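Local coordinates for protein free methionine-R-sulfoxide reductase (Saccharomyces cerevisiae, PDB 1F5M) that reduces the R-enantiomer of free methionine sulfoxide to methionine with thioredoxin as reductant, helping to protect yeast against oxidative stress, at residues D63-G68 and D149-D154; N78-G83 and I94-G99. One frame throughout, in Å; residues are numbered along the deposited sequence.

Interaction 1 (D63-G68 and D149-D154); sequences DINWAG and DIDCLD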
loop_
_atom_site.group_PDB
_atom_site.type_symbol
_atom_site.label_atom_id
_atom_site.label_comp_id
_atom_site.label_asym_id
_atom_site.label_seq_id
_atom_site.Cartn_x
_atom_site.Cartn_y
_atom_site.Cartn_z
ATOM N N ASP B 63 13.063 5.115 12.656
ATOM C CA ASP B 63 13.511 4.730 11.312
ATOM C C ASP B 63 12.794 3.473 10.826
ATOM O O ASP B 63 13.400 2.415 10.686
ATOM C CB ASP B 63 15.028 4.532 11.356
ATOM C CG ASP B 63 15.678 4.566 10.005
ATOM O OD1 ASP B 63 15.053 4.873 8.952
ATOM O OD2 ASP B 63 16.877 4.305 9.987
ATOM N N ILE B 64 11.487 3.574 10.578
ATOM C CA ILE B 64 10.735 2.410 10.126
ATOM C C ILE B 64 10.992 2.107 8.639
ATOM O O ILE B 64 11.389 2.993 7.881
ATOM C CB ILE B 64 9.206 2.586 10.352
ATOM C CG1 ILE B 64 8.695 3.775 9.522
ATOM C CG2 ILE B 64 8.926 2.807 11.851
ATOM C CD1 ILE B 64 7.249 3.702 9.248
ATOM N N ASN B 65 10.807 0.842 8.262
ATOM C CA ASN B 65 10.972 0.359 6.902
ATOM C C ASN B 65 9.726 -0.377 6.427
ATOM O O ASN B 65 9.653 -0.790 5.277
ATOM C CB ASN B 65 12.207 -0.551 6.721
ATOM C CG ASN B 65 12.320 -1.661 7.760
ATOM O OD1 ASN B 65 12.312 -1.415 8.957
ATOM N ND2 ASN B 65 12.490 -2.891 7.289
ATOM N N TRP B 66 8.728 -0.511 7.284
ATOM C CA TRP B 66 7.520 -1.171 6.807
ATOM C C TRP B 66 6.381 -0.852 7.712
ATOM O O TRP B 66 6.552 -0.827 8.953
ATOM C CB TRP B 66 7.716 -2.662 6.775
ATOM C CG TRP B 66 6.923 -3.369 5.758
ATOM C CD1 TRP B 66 7.294 -3.591 4.456
ATOM C CD2 TRP B 66 5.660 -4.025 5.931
ATOM N NE1 TRP B 66 6.358 -4.347 3.821
ATOM C CE2 TRP B 66 5.339 -4.634 4.685
ATOM C CE3 TRP B 66 4.776 -4.169 6.998
ATOM C CZ2 TRP B 66 4.178 -5.372 4.482
ATOM C CZ3 TRP B 66 3.605 -4.922 6.803
ATOM C CH2 TRP B 66 3.323 -5.514 5.545
ATOM N N ALA B 67 5.219 -0.555 7.119
ATOM C CA ALA B 67 4.033 -0.301 7.924
ATOM C C ALA B 67 2.906 -0.796 7.103
ATOM O O ALA B 67 2.640 -0.266 5.988
ATOM C CB ALA B 67 3.869 1.210 8.264
ATOM N N GLY B 68 2.203 -1.789 7.629
ATOM C CA GLY B 68 1.129 -2.352 6.843
ATOM C C GLY B 68 0.288 -3.380 7.515
ATOM O O GLY B 68 0.269 -3.492 8.758
ATOM N N ASP B 149 1.120 -4.441 11.230
ATOM C CA ASP B 149 2.537 -4.784 11.329
ATOM C C ASP B 149 3.478 -3.618 10.976
ATOM O O ASP B 149 3.397 -3.000 9.858
ATOM C CB ASP B 149 2.782 -5.988 10.372
ATOM C CG ASP B 149 4.178 -6.629 10.497
ATOM O OD1 ASP B 149 4.932 -6.358 11.456
ATOM O OD2 ASP B 149 4.515 -7.474 9.626
ATOM N N ILE B 150 4.338 -3.268 11.912
ATOM C CA ILE B 150 5.337 -2.212 11.639
ATOM C C ILE B 150 6.750 -2.722 11.853
ATOM O O ILE B 150 7.044 -3.294 12.942
ATOM C CB ILE B 150 5.122 -1.003 12.556
ATOM C CG1 ILE B 150 3.646 -0.602 12.548
ATOM C CG2 ILE B 150 5.991 0.158 12.118
ATOM C CD1 ILE B 150 3.346 0.701 13.370
ATOM N N ASP B 151 7.652 -2.509 10.880
ATOM C CA ASP B 151 9.058 -2.973 11.030
ATOM C C ASP B 151 9.937 -1.728 11.238
ATOM O O ASP B 151 9.652 -0.668 10.666
ATOM C CB ASP B 151 9.629 -3.660 9.777
ATOM C CG ASP B 151 9.060 -5.025 9.521
ATOM O OD1 ASP B 151 8.078 -5.402 10.165
ATOM O OD2 ASP B 151 9.584 -5.729 8.622
ATOM N N CYS B 152 11.009 -1.872 12.023
ATOM C CA CYS B 152 11.961 -0.774 12.265
ATOM C C CYS B 152 13.384 -1.214 11.967
ATOM O O CYS B 152 13.773 -2.346 12.281
ATOM C CB CYS B 152 11.851 -0.303 13.740
ATOM S SG CYS B 152 13.013 1.003 14.247
ATOM N N LEU B 153 14.200 -0.296 11.449
ATOM C CA LEU B 153 15.597 -0.599 11.123
ATOM C C LEU B 153 16.525 -0.649 12.318
ATOM O O LEU B 153 17.637 -1.140 12.193
ATOM C CB LEU B 153 16.152 0.415 10.130
ATOM C CG LEU B 153 15.470 0.324 8.754
ATOM C CD1 LEU B 153 16.004 1.427 7.859
ATOM C CD2 LEU B 153 15.734 -1.009 8.130
ATOM N N ASP B 154 16.091 -0.102 13.457
ATOM C CA ASP B 154 16.919 -0.148 14.675
ATOM C C ASP B 154 16.277 -1.091 15.684
ATOM O O ASP B 154 15.070 -1.345 15.614
ATOM C CB ASP B 154 17.020 1.240 15.354
ATOM C CG ASP B 154 17.587 2.344 14.439
ATOM O OD1 ASP B 154 18.629 2.129 13.786
ATOM O OD2 ASP B 154 16.999 3.458 14.407
HETATM O O HOH W 1 14.565 4.282 14.954
HETATM O O HOH W 2 18.844 3.659 11.523
#
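Asp149 O receives Gly68 N in its carbonyl plane at 2.8 Å, while Ala67 CA offers a C-H...O contact and the rim of the Trp66 ring brings CE3 to within 3.4 Å of Asp149 O. This belongs to the antiparallel pairing of strands 64-72 and 144-152, two central strands of the GAF-domain sheet. Gly68 O takes Asp149 N in return, and Trp66 O takes Asp151 N. The register then shifts by one residue at a classic beta bulge, where Asn65 and Trp66 both face Asp151; beyond it Leu153 N bonds to Asp63 O. Asn65 N reaches Asp151 O, from above the carbonyl plane, at 3.1 Å. With CG between the backbone N and the carbonyl carbon (chi1 49°), the Asn65 amide lies against Leu153, its CG 3.5 Å from Leu153 CD2, while ND2 bonds to Thr129 and Asp126. An alanine here would probably open a gap beside Leu153 CD2 and leave Thr129 OG1 and Asp126 OD2 without their amide donor. Ile64, Ala67 and Ile150 point to the sheet face covered by helix 42-59; Ile64 CG2 meets Ile150 CG2 there. Beyond the strands two waters join Asp63 and Asp154: one links Asp63 N to Asp154 OD2, the other donates to Asp63 OD2 and Asp154 OD1.

Interaction 2 (N78-G83 and I94-G99); sequences NTLILG and IQFGKG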
loop_
_atom_site.group_PDB
_atom_site.type_symbol
_atom_site.label_atom_id
_atom_site.label_comp_id
_atom_site.label_asym_id
_atom_site.label_seq_id
_atom_site.Cartn_x
_atom_site.Cartn_y
_atom_site.Cartn_z
ATOM N N ASN B 78 -6.802 -19.614 9.729
ATOM C CA ASN B 78 -5.555 -19.906 10.441
ATOM C C ASN B 78 -4.393 -19.462 9.567
ATOM O O ASN B 78 -3.252 -19.875 9.774
ATOM C CB ASN B 78 -5.391 -21.392 10.736
ATOM C CG ASN B 78 -5.774 -21.748 12.165
ATOM O OD1 ASN B 78 -5.294 -21.131 13.135
ATOM N ND2 ASN B 78 -6.636 -22.755 12.309
ATOM N N THR B 79 -4.699 -18.618 8.588
ATOM C CA THR B 79 -3.694 -18.120 7.680
ATOM C C THR B 79 -3.879 -16.622 7.446
ATOM O O THR B 79 -4.999 -16.141 7.413
ATOM C CB THR B 79 -3.783 -18.904 6.365
ATOM O OG1 THR B 79 -3.368 -20.241 6.636
ATOM C CG2 THR B 79 -2.887 -18.318 5.301
ATOM N N LEU B 80 -2.761 -15.897 7.341
ATOM C CA LEU B 80 -2.739 -14.444 7.091
ATOM C C LEU B 80 -2.258 -14.221 5.658
ATOM O O LEU B 80 -1.278 -14.829 5.237
ATOM C CB LEU B 80 -1.754 -13.745 8.025
ATOM C CG LEU B 80 -2.090 -13.691 9.523
ATOM C CD1 LEU B 80 -0.837 -13.166 10.277
ATOM C CD2 LEU B 80 -3.276 -12.761 9.763
ATOM N N ILE B 81 -2.940 -13.360 4.931
ATOM C CA ILE B 81 -2.565 -13.029 3.545
ATOM C C ILE B 81 -2.137 -11.550 3.536
ATOM O O ILE B 81 -2.799 -10.700 4.159
ATOM C CB ILE B 81 -3.742 -13.128 2.595
ATOM C CG1 ILE B 81 -4.476 -14.444 2.803
ATOM C CG2 ILE B 81 -3.270 -13.069 1.160
ATOM C CD1 ILE B 81 -5.672 -14.529 1.866
ATOM N N LEU B 82 -1.065 -11.263 2.805
ATOM C CA LEU B 82 -0.513 -9.900 2.680
ATOM C C LEU B 82 -1.578 -8.899 2.199
ATOM O O LEU B 82 -2.241 -9.146 1.176
ATOM C CB LEU B 82 0.625 -9.898 1.651
ATOM C CG LEU B 82 1.822 -8.937 1.816
ATOM C CD1 LEU B 82 2.363 -8.564 0.456
ATOM C CD2 LEU B 82 1.485 -7.756 2.609
ATOM N N GLY B 83 -1.716 -7.781 2.937
ATOM C CA GLY B 83 -2.652 -6.711 2.617
ATOM C C GLY B 83 -1.851 -5.449 2.315
ATOM O O GLY B 83 -0.627 -5.536 2.120
ATOM N N ILE B 94 1.408 -15.822 5.856
ATOM C CA ILE B 94 2.018 -16.220 7.124
ATOM C C ILE B 94 1.032 -17.134 7.849
ATOM O O ILE B 94 -0.167 -16.843 7.902
ATOM C CB ILE B 94 2.341 -15.020 8.015
ATOM C CG1 ILE B 94 3.409 -14.162 7.334
ATOM C CG2 ILE B 94 2.964 -15.521 9.388
ATOM C CD1 ILE B 94 3.506 -12.766 7.905
ATOM N N GLN B 95 1.539 -18.233 8.415
ATOM C CA GLN B 95 0.690 -19.196 9.110
ATOM C C GLN B 95 0.562 -18.775 10.586
ATOM O O GLN B 95 1.545 -18.308 11.186
ATOM C CB GLN B 95 1.340 -20.574 8.963
ATOM C CG GLN B 95 0.379 -21.739 8.800
ATOM C CD GLN B 95 -0.752 -21.418 7.849
ATOM O OE1 GLN B 95 -0.532 -21.126 6.665
ATOM N NE2 GLN B 95 -1.984 -21.464 8.367
ATOM N N PHE B 96 -0.643 -18.896 11.155
ATOM C CA PHE B 96 -0.876 -18.516 12.554
ATOM C C PHE B 96 0.121 -19.282 13.394
ATOM O O PHE B 96 0.538 -20.392 13.030
ATOM C CB PHE B 96 -2.297 -18.873 13.023
ATOM C CG PHE B 96 -3.339 -17.849 12.680
ATOM C CD1 PHE B 96 -3.352 -17.240 11.424
ATOM C CD2 PHE B 96 -4.387 -17.576 13.581
ATOM C CE1 PHE B 96 -4.376 -16.391 11.055
ATOM C CE2 PHE B 96 -5.421 -16.727 13.221
ATOM C CZ PHE B 96 -5.422 -16.132 11.945
ATOM N N GLY B 97 0.522 -18.695 14.514
ATOM C CA GLY B 97 1.503 -19.358 15.368
ATOM C C GLY B 97 2.951 -19.254 14.868
ATOM O O GLY B 97 3.891 -19.681 15.575
ATOM N N LYS B 98 3.155 -18.702 13.669
ATOM C CA LYS B 98 4.511 -18.593 13.134
ATOM C C LYS B 98 4.989 -17.164 12.922
ATOM O O LYS B 98 4.348 -16.363 12.205
ATOM C CB LYS B 98 4.627 -19.338 11.809
ATOM C CG LYS B 98 4.279 -20.836 11.866
ATOM C CD LYS B 98 5.110 -21.561 12.938
ATOM C CE LYS B 98 4.874 -23.078 12.919
ATOM N NZ LYS B 98 5.205 -23.657 11.583
ATOM N N GLY B 99 6.145 -16.877 13.488
ATOM C CA GLY B 99 6.744 -15.556 13.374
ATOM C C GLY B 99 5.999 -14.541 14.213
ATOM O O GLY B 99 4.956 -14.849 14.783
#
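The Phe96 ring carries Asn78 CA over the centre of one face, a CH-pi contact with CA 3.7 Å from the ring centroid and only 14° off the normal. The Asn78 amide stands almost perpendicular to that ring, the two planes 84° apart, and brings OD1 to 3.7 Å from Phe96 CD2. The Leu80 side chain crosses that of Phe96 at about a right angle, its CG 3.9 Å from Phe96 CE1. Phe96 CG lies anti to the carbonyl carbon, and the ring attached to it covers the backbone entering strand 79-85, where Phe96 N also bonds to Asn78 O from above the carbonyl plane.

These residues belong to a beta hairpin. Ahead of Phe96, Leu80 and Ile94 form a hydrogen-bonded antiparallel pair: Leu80 N meets Ile94 O at 2.8 Å, and Ile94 N returns a bond to Leu80 O. Gln95 bends at chi2 (43°), and its amide NE2 donates to Thr79 OG1; the modelled 2.5 Å between NE2 and OG1 is too short to trust in detail. After the pair the chain reverses in a type II turn from Gln95 to Lys98, closed by Lys98 N on Gln95 O at 3.0 Å. Gly97 takes the third position with a positive phi, where a CB would press against the preceding carbonyl.

The hairpin supplies strand 93-95, an outermost strand of the sheet within this chain. Strand 79-85 lies between strands 93-95 and 64-72. Side chains of Leu80, Ile94 and Phe96 touch Tyr70 or Thr72 of strand 64-72, and also Cys101 or Ala105 of helix 99-107.

From the N terminus, helices 21-36 and 42-59 come first, then residues 63-68 open strand 64-72, whose partner 149-154 arrives after 80 intervening residues; interaction 1 thus closes a long loop. Interaction 2 is nested wholly inside it: strand 79-85 follows directly, and a short excursion, which includes Cys91 of the disulfide to Cys125, returns at 94-99. The chain then runs through helix 99-107 and strands 111-113 and 131-138 before 144-152 completes the sheet's centre. Strand 64-72 lies between strands 79-85 and 144-152, so the outer hairpin and the core pairing share one sheet. Their segments touch where Trp66 CZ2 packs 4.1 Å from Leu82 CD2.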